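PDB 4FGM: aminopeptidase N family protein from Idiomarina loihiensis L2TR, which probably acts as a zinc-dependent aminopeptidase of the M61 family, removing residues from the N-terminal end of peptides. Local coordinates for residues A[54-59]-A[82-87]; A[209-214]-A[274-279]; A[215-220]-A[407-412]. One frame throughout, in Å; residues are numbered along the deposited sequence.

Contact 1: A[54-59]-A[82-87]; sequences HAESNG and TVHYQV
Glu56 and His84 meet across two antiparallel strands through a side-chain hydrogen bond laid over a regular ladder of backbone bonds. Two hydrogen-bonded pairs, His54 with His84 and Glu56 with Thr82, flank the non-hydrogen-bonded pair Ala55 with Val83, where the CA atoms close to 4.4 Å. Each hydrogen-bonded pair contributes two N-H to O bonds, so the backbone N and O of all four residues are satisfied across the strands. In the middle, Ala55 CA lies 3.4 Å from Thr82 O as a CA-H...O contact.

On the face that carries His54, Glu56, Thr82 and His84, His84 NE2 donates to Glu56 OE2 at 2.7 Å. The bond is fairly straight (165° at the hydrogen), stays close to the imidazole plane and uses the anti lone pair of OE2, with the carboxylate turned 49° from the ring. Glu56 CG sits between the backbone N and carbonyl carbon (chi1 72°), which sets it beside Thr82, with CG 3.9 Å from Thr82 CB. The other imidazole nitrogen, His84 ND1, is hydrogen-bonded to Ser19 OG on strand 15-22. His54 folds over its neighbour: His84 CB packs against one face of the His54 ring in a CH-pi contact, 3.9 Å from the centroid, while the two rings barely overlap. His54 ND1 pairs with Gly52 O.

The contact joins strands 53-57 and 81-91 of the M61 N-terminal region, far from the zinc. Bonds at both ring nitrogens restrain the orientation of the His84 imidazole, and the adjoining carboxylate would tend to raise its basicity.

Contact 2: A[209-214]-A[274-279]; sequences ETQISL and EYFHSW. With ZN (zinc ion), chain C; MAE (maleic acid), chain B.
The helical segment 209-214 packs against segment 274-279 of the zinc-binding helix region, nearest at Gln211 and Phe276, whose CA atoms are 7.1 Å apart. Gln211 reaches across with its chain extended beyond CG (chi2 -159°). The Gln211 and Tyr275 side chains run antiparallel past one another, with Gln211 CD 3.6 Å from Tyr275 CD2 at the edge of the phenol ring and the amide nearly perpendicular to that ring. Gln211 OE1 comes to 3.0 Å from Phe276 CA and also meets the edge of the Phe276 ring at CD1, while NE2 is hydrogen-bonded to Cys272 O, one turn earlier on the same helix. Beside it, Ile212 spans two aromatic groups: CD1 touches Tyr275 OH at 3.5 Å, and CG1 meets the indole edge of Trp279 at CH2. Tyr275 OH is hydrogen-bonded to His185, and Trp279 NE1 to Glu217 O.

Glu274 and His277 of the HExxH motif leave the helix on the side away from this interface and help line the maleic acid pocket; His277 NE2 binds zinc at 2.0 Å, with His273, Glu307 and maleate O2 completing the site. Helix 197-215 thus backs helix 262-277, with helix 308-320 touching Gln211 and Phe276, and strand 174-180 lying against Ile212.

Contact 3: A[215-220]-A[407-412]; sequences FEEAPF and ELWHEF
Phe215 turns the edge of its ring toward the face of the Trp409 five-membered ring, an offset edge-to-face pair with centroids 5.4 Å apart and planes at 78°. The closest touch falls at the root of the indole, where Phe215 CD2 lies 3.7 Å from Trp409 CB. Trp409 CG stands anti to the backbone N (chi1 -177°), on the side of helix 401-413 that faces the loop. Farther along the indole, Pro219 CB touches Trp409 CZ2 at 3.9 Å, and the Glu217 side chain crosses the benzo end at about a right angle. Glu217 CB rests against CZ3, and OE2 lies at the ring edge, 3.8 Å from CH2, with the carboxylate nearly perpendicular to the indole plane.

His410, next on the helix, supplies the hydrogen bond of the contact. Its NE2 donates to Phe215 O at 2.9 Å, a somewhat bent bond (144° at the hydrogen) whose acceptor is tilted from the imidazole plane. Over one face of the imidazole, Trp409 CE3 stands 3.7 Å above its centre, so the two neighbours of the helix pack on each other as well as on the loop. Glu217 OE1 approaches the imidazole edge, 3.3 Å from His410 CE1, while its salt bridge is to Lys414. Trp409 NE1 is hydrogen-bonded to Thr283 OG1, and the Trp279 ring stacks on Phe215.

The arrangement fastens the end of helix 197-215, where Glu216 leaves helical geometry with positive phi, to helix 401-413. The bond to the carbonyl of Phe215 requires a proton on His410 NE2, whereas the charge of Glu217 is largely met by Lys414, and its effect on the imidazole is probably small.

How the contacts relate
Contact 1 comes first and closes a local loop of 22 residues, largely strand, within the N-terminal M61 region; its centre lies more than 40 Å from those of the other two, and it touches neither. Helix 197-215 then opens contact 2, which closes at 274-279 after a run containing strands 222-230, 235-238 and 242-248. Contact 3 starts directly afterwards at 215-220, inside that interval, but closes at 407-412, beyond 186 intervening residues rich in helix. Contacts 2 and 3 therefore cross rather than nest. With centres 9 Å apart they touch, chiefly through Trp279, linking the zinc-binding helix to helix 401-413 by way of helix 197-215 and its following loop.

Contact 1: A[54-59]-A[82-87]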
loop_
_atom_site.group_PDB
_atom_site.type_symbol
_atom_site.label_atom_id
_atom_site.label_comp_id
_atom_site.label_asym_id
_atom_site.label_seq_id
_atom_site.Cartn_x
_atom_site.Cartn_y
_atom_site.Cartn_z
ATOM N N HIS A 54 -32.462 8.811 -8.617
ATOM C CA HIS A 54 -33.539 9.522 -9.295
ATOM C C HIS A 54 -33.242 11.016 -9.205
ATOM O O HIS A 54 -32.360 11.433 -8.451
ATOM C CB HIS A 54 -34.914 9.179 -8.708
ATOM C CG HIS A 54 -35.048 9.456 -7.248
ATOM N ND1 HIS A 54 -34.474 8.656 -6.281
ATOM C CD2 HIS A 54 -35.714 10.428 -6.581
ATOM C CE1 HIS A 54 -34.787 9.120 -5.085
ATOM N NE2 HIS A 54 -35.539 10.197 -5.239
ATOM N N ALA A 55 -33.949 11.826 -9.980
ATOM C CA ALA A 55 -33.680 13.259 -9.974
ATOM C C ALA A 55 -34.937 14.084 -9.861
ATOM O O ALA A 55 -36.038 13.598 -10.116
ATOM C CB ALA A 55 -32.937 13.643 -11.230
ATOM N N GLU A 56 -34.767 15.344 -9.484
ATOM C CA GLU A 56 -35.909 16.233 -9.344
ATOM C C GLU A 56 -35.491 17.665 -9.612
ATOM O O GLU A 56 -34.347 18.050 -9.359
ATOM C CB GLU A 56 -36.504 16.129 -7.938
ATOM C CG GLU A 56 -35.645 16.772 -6.867
ATOM C CD GLU A 56 -36.367 16.914 -5.545
ATOM O OE1 GLU A 56 -37.503 17.434 -5.542
ATOM O OE2 GLU A 56 -35.793 16.521 -4.508
ATOM N N SER A 57 -36.423 18.448 -10.137
ATOM C CA SER A 57 -36.157 19.843 -10.429
ATOM C C SER A 57 -37.455 20.621 -10.390
ATOM O O SER A 57 -38.472 20.183 -10.926
ATOM C CB SER A 57 -35.502 19.993 -11.801
ATOM O OG SER A 57 -35.009 21.312 -11.973
ATOM N N ASN A 58 -37.411 21.771 -9.728
ATOM C CA ASN A 58 -38.568 22.640 -9.613
ATOM C C ASN A 58 -39.794 21.891 -9.106
ATOM O O ASN A 58 -40.889 22.041 -9.646
ATOM C CB ASN A 58 -38.859 23.286 -10.968
ATOM C CG ASN A 58 -39.672 24.561 -10.847
ATOM O OD1 ASN A 58 -39.460 25.365 -9.932
ATOM N ND2 ASN A 58 -40.592 24.765 -11.785
ATOM N N GLY A 59 -39.591 21.073 -8.073
ATOM C CA GLY A 59 -40.682 20.331 -7.471
ATOM C C GLY A 59 -41.261 19.184 -8.266
ATOM O O GLY A 59 -42.253 18.590 -7.852
ATOM N N THR A 82 -31.563 18.408 -8.358
ATOM C CA THR A 82 -31.114 17.648 -7.202
ATOM C C THR A 82 -31.194 16.165 -7.557
ATOM O O THR A 82 -32.237 15.672 -7.978
ATOM C CB THR A 82 -31.999 17.924 -5.964
ATOM O OG1 THR A 82 -31.963 19.322 -5.656
ATOM C CG2 THR A 82 -31.487 17.146 -4.755
ATOM N N VAL A 83 -30.077 15.464 -7.401
ATOM C CA VAL A 83 -30.009 14.040 -7.706
ATOM C C VAL A 83 -29.909 13.279 -6.390
ATOM O O VAL A 83 -29.085 13.606 -5.545
ATOM C CB VAL A 83 -28.775 13.737 -8.582
ATOM C CG1 VAL A 83 -28.768 12.276 -9.009
ATOM C CG2 VAL A 83 -28.772 14.661 -9.795
ATOM N N HIS A 84 -30.760 12.275 -6.216
ATOM C CA HIS A 84 -30.771 11.481 -4.991
ATOM C C HIS A 84 -30.415 10.028 -5.277
ATOM O O HIS A 84 -30.840 9.466 -6.281
ATOM C CB HIS A 84 -32.164 11.481 -4.355
ATOM C CG HIS A 84 -32.700 12.838 -4.031
ATOM N ND1 HIS A 84 -32.354 13.527 -2.887
ATOM C CD2 HIS A 84 -33.602 13.614 -4.678
ATOM C CE1 HIS A 84 -33.021 14.666 -2.843
ATOM N NE2 HIS A 84 -33.787 14.743 -3.918
ATOM N N TYR A 85 -29.636 9.422 -4.388
ATOM C CA TYR A 85 -29.298 8.008 -4.511
ATOM C C TYR A 85 -28.749 7.484 -3.199
ATOM O O TYR A 85 -28.427 8.256 -2.292
ATOM C CB TYR A 85 -28.291 7.732 -5.648
ATOM C CG TYR A 85 -27.011 8.532 -5.605
ATOM C CD1 TYR A 85 -26.930 9.786 -6.211
ATOM C CD2 TYR A 85 -25.871 8.036 -4.964
ATOM C CE1 TYR A 85 -25.748 10.529 -6.184
ATOM C CE2 TYR A 85 -24.674 8.777 -4.927
ATOM C CZ TYR A 85 -24.628 10.020 -5.541
ATOM O OH TYR A 85 -23.475 10.774 -5.513
ATOM N N GLN A 86 -28.684 6.161 -3.095
ATOM C CA GLN A 86 -28.143 5.502 -1.916
ATOM C C GLN A 86 -26.867 4.805 -2.350
ATOM O O GLN A 86 -26.674 4.520 -3.537
ATOM C CB GLN A 86 -29.106 4.450 -1.382
ATOM C CG GLN A 86 -30.406 4.992 -0.861
ATOM C CD GLN A 86 -31.138 3.966 -0.036
ATOM O OE1 GLN A 86 -31.474 2.892 -0.521
ATOM N NE2 GLN A 86 -31.381 4.288 1.227
ATOM N N VAL A 87 -25.998 4.527 -1.390
ATOM C CA VAL A 87 -24.759 3.840 -1.694
ATOM C C VAL A 87 -24.568 2.678 -0.718
ATOM O O VAL A 87 -24.658 2.865 0.504
ATOM C CB VAL A 87 -23.562 4.803 -1.596
ATOM C CG1 VAL A 87 -22.282 4.073 -1.946
ATOM C CG2 VAL A 87 -23.773 5.978 -2.531
#

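Contact 2: A[209-214]-A[274-279]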
loop_
_atom_site.group_PDB
_atom_site.type_symbol
_atom_site.label_atom_id
_atom_site.label_comp_id
_atom_site.label_asym_id
_atom_site.label_seq_id
_atom_site.Cartn_x
_atom_site.Cartn_y
_atom_site.Cartn_z
ATOM N N GLU A 209 8.698 14.455 12.022
ATOM C CA GLU A 209 9.662 15.544 12.028
ATOM C C GLU A 209 10.837 15.182 11.130
ATOM O O GLU A 209 11.330 16.019 10.374
ATOM C CB GLU A 209 10.124 15.853 13.453
ATOM C CG GLU A 209 9.107 16.696 14.205
ATOM C CD GLU A 209 9.481 16.963 15.648
ATOM O OE1 GLU A 209 9.838 15.998 16.361
ATOM O OE2 GLU A 209 9.395 18.137 16.073
ATOM N N THR A 210 11.268 13.927 11.192
ATOM C CA THR A 210 12.368 13.479 10.349
ATOM C C THR A 210 12.031 13.708 8.879
ATOM O O THR A 210 12.875 14.146 8.102
ATOM C CB THR A 210 12.662 11.987 10.576
ATOM O OG1 THR A 210 13.185 11.809 11.895
ATOM C CG2 THR A 210 13.661 11.473 9.575
ATOM N N GLN A 211 10.793 13.431 8.494
ATOM C CA GLN A 211 10.409 13.612 7.101
ATOM C C GLN A 211 10.310 15.084 6.694
ATOM O O GLN A 211 10.816 15.474 5.634
ATOM C CB GLN A 211 9.104 12.857 6.811
ATOM C CG GLN A 211 9.296 11.332 6.915
ATOM C CD GLN A 211 8.240 10.520 6.179
ATOM O OE1 GLN A 211 7.798 10.893 5.090
ATOM N NE2 GLN A 211 7.851 9.386 6.763
ATOM N N ILE A 212 9.680 15.904 7.532
ATOM C CA ILE A 212 9.563 17.325 7.235
ATOM C C ILE A 212 10.964 17.942 7.145
ATOM O O ILE A 212 11.221 18.783 6.286
ATOM C CB ILE A 212 8.747 18.057 8.313
ATOM C CG1 ILE A 212 7.305 17.551 8.298
ATOM C CG2 ILE A 212 8.775 19.549 8.054
ATOM C CD1 ILE A 212 6.483 17.984 9.500
ATOM N N SER A 213 11.867 17.527 8.032
ATOM C CA SER A 213 13.235 18.035 7.999
ATOM C C SER A 213 13.889 17.612 6.692
ATOM O O SER A 213 14.644 18.374 6.094
ATOM C CB SER A 213 14.065 17.473 9.158
ATOM O OG SER A 213 13.628 17.989 10.398
ATOM N N LEU A 214 13.592 16.391 6.254
ATOM C CA LEU A 214 14.166 15.858 5.024
ATOM C C LEU A 214 13.830 16.715 3.803
ATOM O O LEU A 214 14.716 17.083 3.030
ATOM C CB LEU A 214 13.691 14.418 4.808
ATOM C CG LEU A 214 14.286 13.632 3.635
ATOM C CD1 LEU A 214 14.170 12.147 3.919
ATOM C CD2 LEU A 214 13.582 13.995 2.339
ATOM N N GLU A 274 2.852 5.959 4.215
ATOM C CA GLU A 274 1.795 6.823 3.706
ATOM C C GLU A 274 2.171 8.300 3.821
ATOM O O GLU A 274 1.908 9.090 2.914
ATOM C CB GLU A 274 0.488 6.548 4.452
ATOM C CG GLU A 274 0.013 5.091 4.408
ATOM C CD GLU A 274 0.033 4.488 3.013
ATOM O OE1 GLU A 274 -0.117 5.236 2.028
ATOM O OE2 GLU A 274 0.187 3.256 2.894
ATOM N N TYR A 275 2.799 8.658 4.939
ATOM C CA TYR A 275 3.225 10.032 5.194
ATOM C C TYR A 275 4.199 10.485 4.104
ATOM O O TYR A 275 4.053 11.568 3.534
ATOM C CB TYR A 275 3.903 10.122 6.564
ATOM C CG TYR A 275 4.009 11.524 7.134
ATOM C CD1 TYR A 275 2.871 12.207 7.573
ATOM C CD2 TYR A 275 5.253 12.152 7.276
ATOM C CE1 TYR A 275 2.970 13.469 8.142
ATOM C CE2 TYR A 275 5.362 13.417 7.845
ATOM C CZ TYR A 275 4.221 14.068 8.279
ATOM O OH TYR A 275 4.323 15.298 8.876
ATOM N N PHE A 276 5.186 9.646 3.811
ATOM C CA PHE A 276 6.180 9.952 2.788
ATOM C C PHE A 276 5.488 10.223 1.454
ATOM O O PHE A 276 5.901 11.099 0.677
ATOM C CB PHE A 276 7.134 8.771 2.611
ATOM C CG PHE A 276 8.373 9.101 1.826
ATOM C CD1 PHE A 276 9.431 9.779 2.429
ATOM C CD2 PHE A 276 8.474 8.764 0.480
ATOM C CE1 PHE A 276 10.573 10.113 1.707
ATOM C CE2 PHE A 276 9.619 9.093 -0.257
ATOM C CZ PHE A 276 10.670 9.773 0.359
ATOM N N HIS A 277 4.428 9.459 1.201
ATOM C CA HIS A 277 3.647 9.590 -0.031
ATOM C C HIS A 277 3.082 11.012 -0.169
ATOM O O HIS A 277 2.732 11.442 -1.284
ATOM C CB HIS A 277 2.496 8.573 -0.064
ATOM C CG HIS A 277 2.846 7.279 -0.733
ATOM N ND1 HIS A 277 3.542 7.212 -1.926
ATOM C CD2 HIS A 277 2.539 6.003 -0.412
ATOM C CE1 HIS A 277 3.643 5.954 -2.308
ATOM N NE2 HIS A 277 3.040 5.201 -1.406
ATOM N N SER A 278 2.966 11.734 0.952
ATOM C CA SER A 278 2.449 13.106 0.902
ATOM C C SER A 278 3.296 13.906 -0.082
ATOM O O SER A 278 2.791 14.787 -0.807
ATOM C CB SER A 278 2.542 13.770 2.270
ATOM O OG SER A 278 1.510 13.287 3.107
ATOM N N TRP A 279 4.597 13.632 -0.073
ATOM C CA TRP A 279 5.491 14.335 -0.978
ATOM C C TRP A 279 5.615 13.494 -2.237
ATOM O O TRP A 279 5.457 13.988 -3.364
ATOM C CB TRP A 279 6.875 14.477 -0.359
ATOM C CG TRP A 279 6.943 15.458 0.746
ATOM C CD1 TRP A 279 7.280 16.787 0.652
ATOM C CD2 TRP A 279 6.699 15.201 2.128
ATOM N NE1 TRP A 279 7.270 17.370 1.905
ATOM C CE2 TRP A 279 6.921 16.418 2.828
ATOM C CE3 TRP A 279 6.323 14.056 2.849
ATOM C CZ2 TRP A 279 6.776 16.523 4.206
ATOM C CZ3 TRP A 279 6.178 14.153 4.223
ATOM C CH2 TRP A 279 6.409 15.381 4.894
HETATM ZN ZN ZN C . 2.784 3.222 -1.504
HETATM C C1 MAE B . 0.424 1.960 -1.468
HETATM O O1 MAE B . 0.871 1.847 -2.662
HETATM O O2 MAE B . 0.622 3.038 -0.863
HETATM C C2 MAE B . -0.340 0.823 -0.908
HETATM C C3 MAE B . -1.559 0.361 -1.176
HETATM C C4 MAE B . -2.498 0.895 -2.157
HETATM O O3 MAE B . -2.319 1.899 -2.873
HETATM O O4 MAE B . -3.545 0.227 -2.280
#

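Contact 3: A[215-220]-A[407-412]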
loop_
_atom_site.group_PDB
_atom_site.type_symbol
_atom_site.label_atom_id
_atom_site.label_comp_id
_atom_site.label_asym_id
_atom_site.label_seq_id
_atom_site.Cartn_x
_atom_site.Cartn_y
_atom_site.Cartn_z
ATOM N N PHE A 215 12.550 17.025 3.626
ATOM C CA PHE A 215 12.130 17.842 2.499
ATOM C C PHE A 215 12.271 19.322 2.832
ATOM O O PHE A 215 12.193 20.179 1.947
ATOM C CB PHE A 215 10.679 17.530 2.122
ATOM C CG PHE A 215 10.483 16.152 1.566
ATOM C CD1 PHE A 215 10.186 15.085 2.404
ATOM C CD2 PHE A 215 10.617 15.915 0.201
ATOM C CE1 PHE A 215 10.030 13.798 1.888
ATOM C CE2 PHE A 215 10.464 14.636 -0.325
ATOM C CZ PHE A 215 10.167 13.574 0.521
ATOM N N GLU A 216 12.476 19.609 4.114
ATOM C CA GLU A 216 12.628 20.978 4.588
ATOM C C GLU A 216 11.362 21.790 4.357
ATOM O O GLU A 216 11.377 23.011 4.459
ATOM C CB GLU A 216 13.810 21.648 3.878
ATOM C CG GLU A 216 15.156 21.063 4.256
ATOM C CD GLU A 216 16.304 21.675 3.479
ATOM O OE1 GLU A 216 16.127 22.778 2.917
ATOM O OE2 GLU A 216 17.388 21.055 3.442
ATOM N N GLU A 217 10.266 21.099 4.060
ATOM C CA GLU A 217 8.993 21.751 3.790
ATOM C C GLU A 217 7.866 20.723 3.758
ATOM O O GLU A 217 8.074 19.591 3.323
ATOM C CB GLU A 217 9.073 22.464 2.441
ATOM C CG GLU A 217 7.868 23.309 2.096
ATOM C CD GLU A 217 8.127 24.206 0.900
ATOM O OE1 GLU A 217 9.274 24.682 0.761
ATOM O OE2 GLU A 217 7.185 24.452 0.114
ATOM N N ALA A 218 6.680 21.115 4.215
ATOM C CA ALA A 218 5.524 20.224 4.214
ATOM C C ALA A 218 4.476 20.764 3.246
ATOM O O ALA A 218 4.180 21.954 3.250
ATOM C CB ALA A 218 4.941 20.125 5.610
ATOM N N PRO A 219 3.903 19.897 2.399
ATOM C CA PRO A 219 2.887 20.339 1.434
ATOM C C PRO A 219 1.477 20.482 2.008
ATOM O O PRO A 219 0.545 20.833 1.294
ATOM C CB PRO A 219 2.961 19.268 0.349
ATOM C CG PRO A 219 3.238 18.030 1.147
ATOM C CD PRO A 219 4.302 18.501 2.136
ATOM N N PHE A 220 1.324 20.213 3.299
ATOM C CA PHE A 220 0.020 20.310 3.955
ATOM C C PHE A 220 0.110 21.222 5.179
ATOM O O PHE A 220 1.205 21.546 5.636
ATOM C CB PHE A 220 -0.449 18.911 4.385
ATOM C CG PHE A 220 0.637 18.078 5.027
ATOM C CD1 PHE A 220 1.282 17.077 4.306
ATOM C CD2 PHE A 220 1.024 18.309 6.345
ATOM C CE1 PHE A 220 2.311 16.323 4.884
ATOM C CE2 PHE A 220 2.053 17.564 6.932
ATOM C CZ PHE A 220 2.694 16.565 6.201
ATOM N N GLU A 407 15.404 17.594 -3.265
ATOM C CA GLU A 407 15.583 18.408 -4.455
ATOM C C GLU A 407 14.581 18.076 -5.552
ATOM O O GLU A 407 13.988 18.982 -6.145
ATOM C CB GLU A 407 17.019 18.266 -4.962
ATOM C CG GLU A 407 18.036 18.905 -4.019
ATOM C CD GLU A 407 19.472 18.646 -4.430
ATOM O OE1 GLU A 407 19.722 18.495 -5.643
ATOM O OE2 GLU A 407 20.354 18.611 -3.542
ATOM N N LEU A 408 14.373 16.791 -5.826
ATOM C CA LEU A 408 13.411 16.420 -6.858
ATOM C C LEU A 408 12.031 16.930 -6.475
ATOM O O LEU A 408 11.249 17.326 -7.336
ATOM C CB LEU A 408 13.366 14.903 -7.056
ATOM C CG LEU A 408 14.500 14.297 -7.888
ATOM C CD1 LEU A 408 14.409 12.777 -7.857
ATOM C CD2 LEU A 408 14.411 14.804 -9.315
ATOM N N TRP A 409 11.734 16.937 -5.178
ATOM C CA TRP A 409 10.431 17.408 -4.734
ATOM C C TRP A 409 10.259 18.910 -4.952
ATOM O O TRP A 409 9.205 19.356 -5.406
ATOM C CB TRP A 409 10.189 17.095 -3.254
ATOM C CG TRP A 409 8.809 17.514 -2.845
ATOM C CD1 TRP A 409 7.632 16.894 -3.166
ATOM C CD2 TRP A 409 8.450 18.718 -2.159
ATOM N NE1 TRP A 409 6.567 17.640 -2.733
ATOM C CE2 TRP A 409 7.038 18.769 -2.115
ATOM C CE3 TRP A 409 9.185 19.768 -1.589
ATOM C CZ2 TRP A 409 6.344 19.825 -1.515
ATOM C CZ3 TRP A 409 8.495 20.817 -0.995
ATOM C CH2 TRP A 409 7.087 20.839 -0.968
ATOM N N HIS A 410 11.282 19.691 -4.621
ATOM C CA HIS A 410 11.197 21.141 -4.804
ATOM C C HIS A 410 11.143 21.527 -6.278
ATOM O O HIS A 410 10.496 22.505 -6.652
ATOM C CB HIS A 410 12.384 21.829 -4.136
ATOM C CG HIS A 410 12.256 21.937 -2.648
ATOM N ND1 HIS A 410 11.387 22.816 -2.040
ATOM C CD2 HIS A 410 12.878 21.269 -1.648
ATOM C CE1 HIS A 410 11.480 22.688 -0.728
ATOM N NE2 HIS A 410 12.377 21.755 -0.465
ATOM N N GLU A 411 11.810 20.744 -7.118
ATOM C CA GLU A 411 11.833 21.024 -8.545
ATOM C C GLU A 411 10.565 20.628 -9.284
ATOM O O GLU A 411 9.962 21.442 -9.980
ATOM C CB GLU A 411 13.015 20.319 -9.211
ATOM C CG GLU A 411 14.329 21.061 -9.119
ATOM C CD GLU A 411 15.375 20.492 -10.062
ATOM O OE1 GLU A 411 15.062 20.300 -11.260
ATOM O OE2 GLU A 411 16.511 20.242 -9.604
ATOM N N PHE A 412 10.157 19.375 -9.125
ATOM C CA PHE A 412 8.996 18.873 -9.841
ATOM C C PHE A 412 7.744 18.645 -9.014
ATOM O O PHE A 412 6.651 18.543 -9.571
ATOM C CB PHE A 412 9.386 17.578 -10.551
ATOM C CG PHE A 412 10.611 17.708 -11.410
ATOM C CD1 PHE A 412 10.552 18.382 -12.629
ATOM C CD2 PHE A 412 11.832 17.189 -10.987
ATOM C CE1 PHE A 412 11.687 18.532 -13.416
ATOM C CE2 PHE A 412 12.979 17.336 -11.770
ATOM C CZ PHE A 412 12.904 18.010 -12.986
#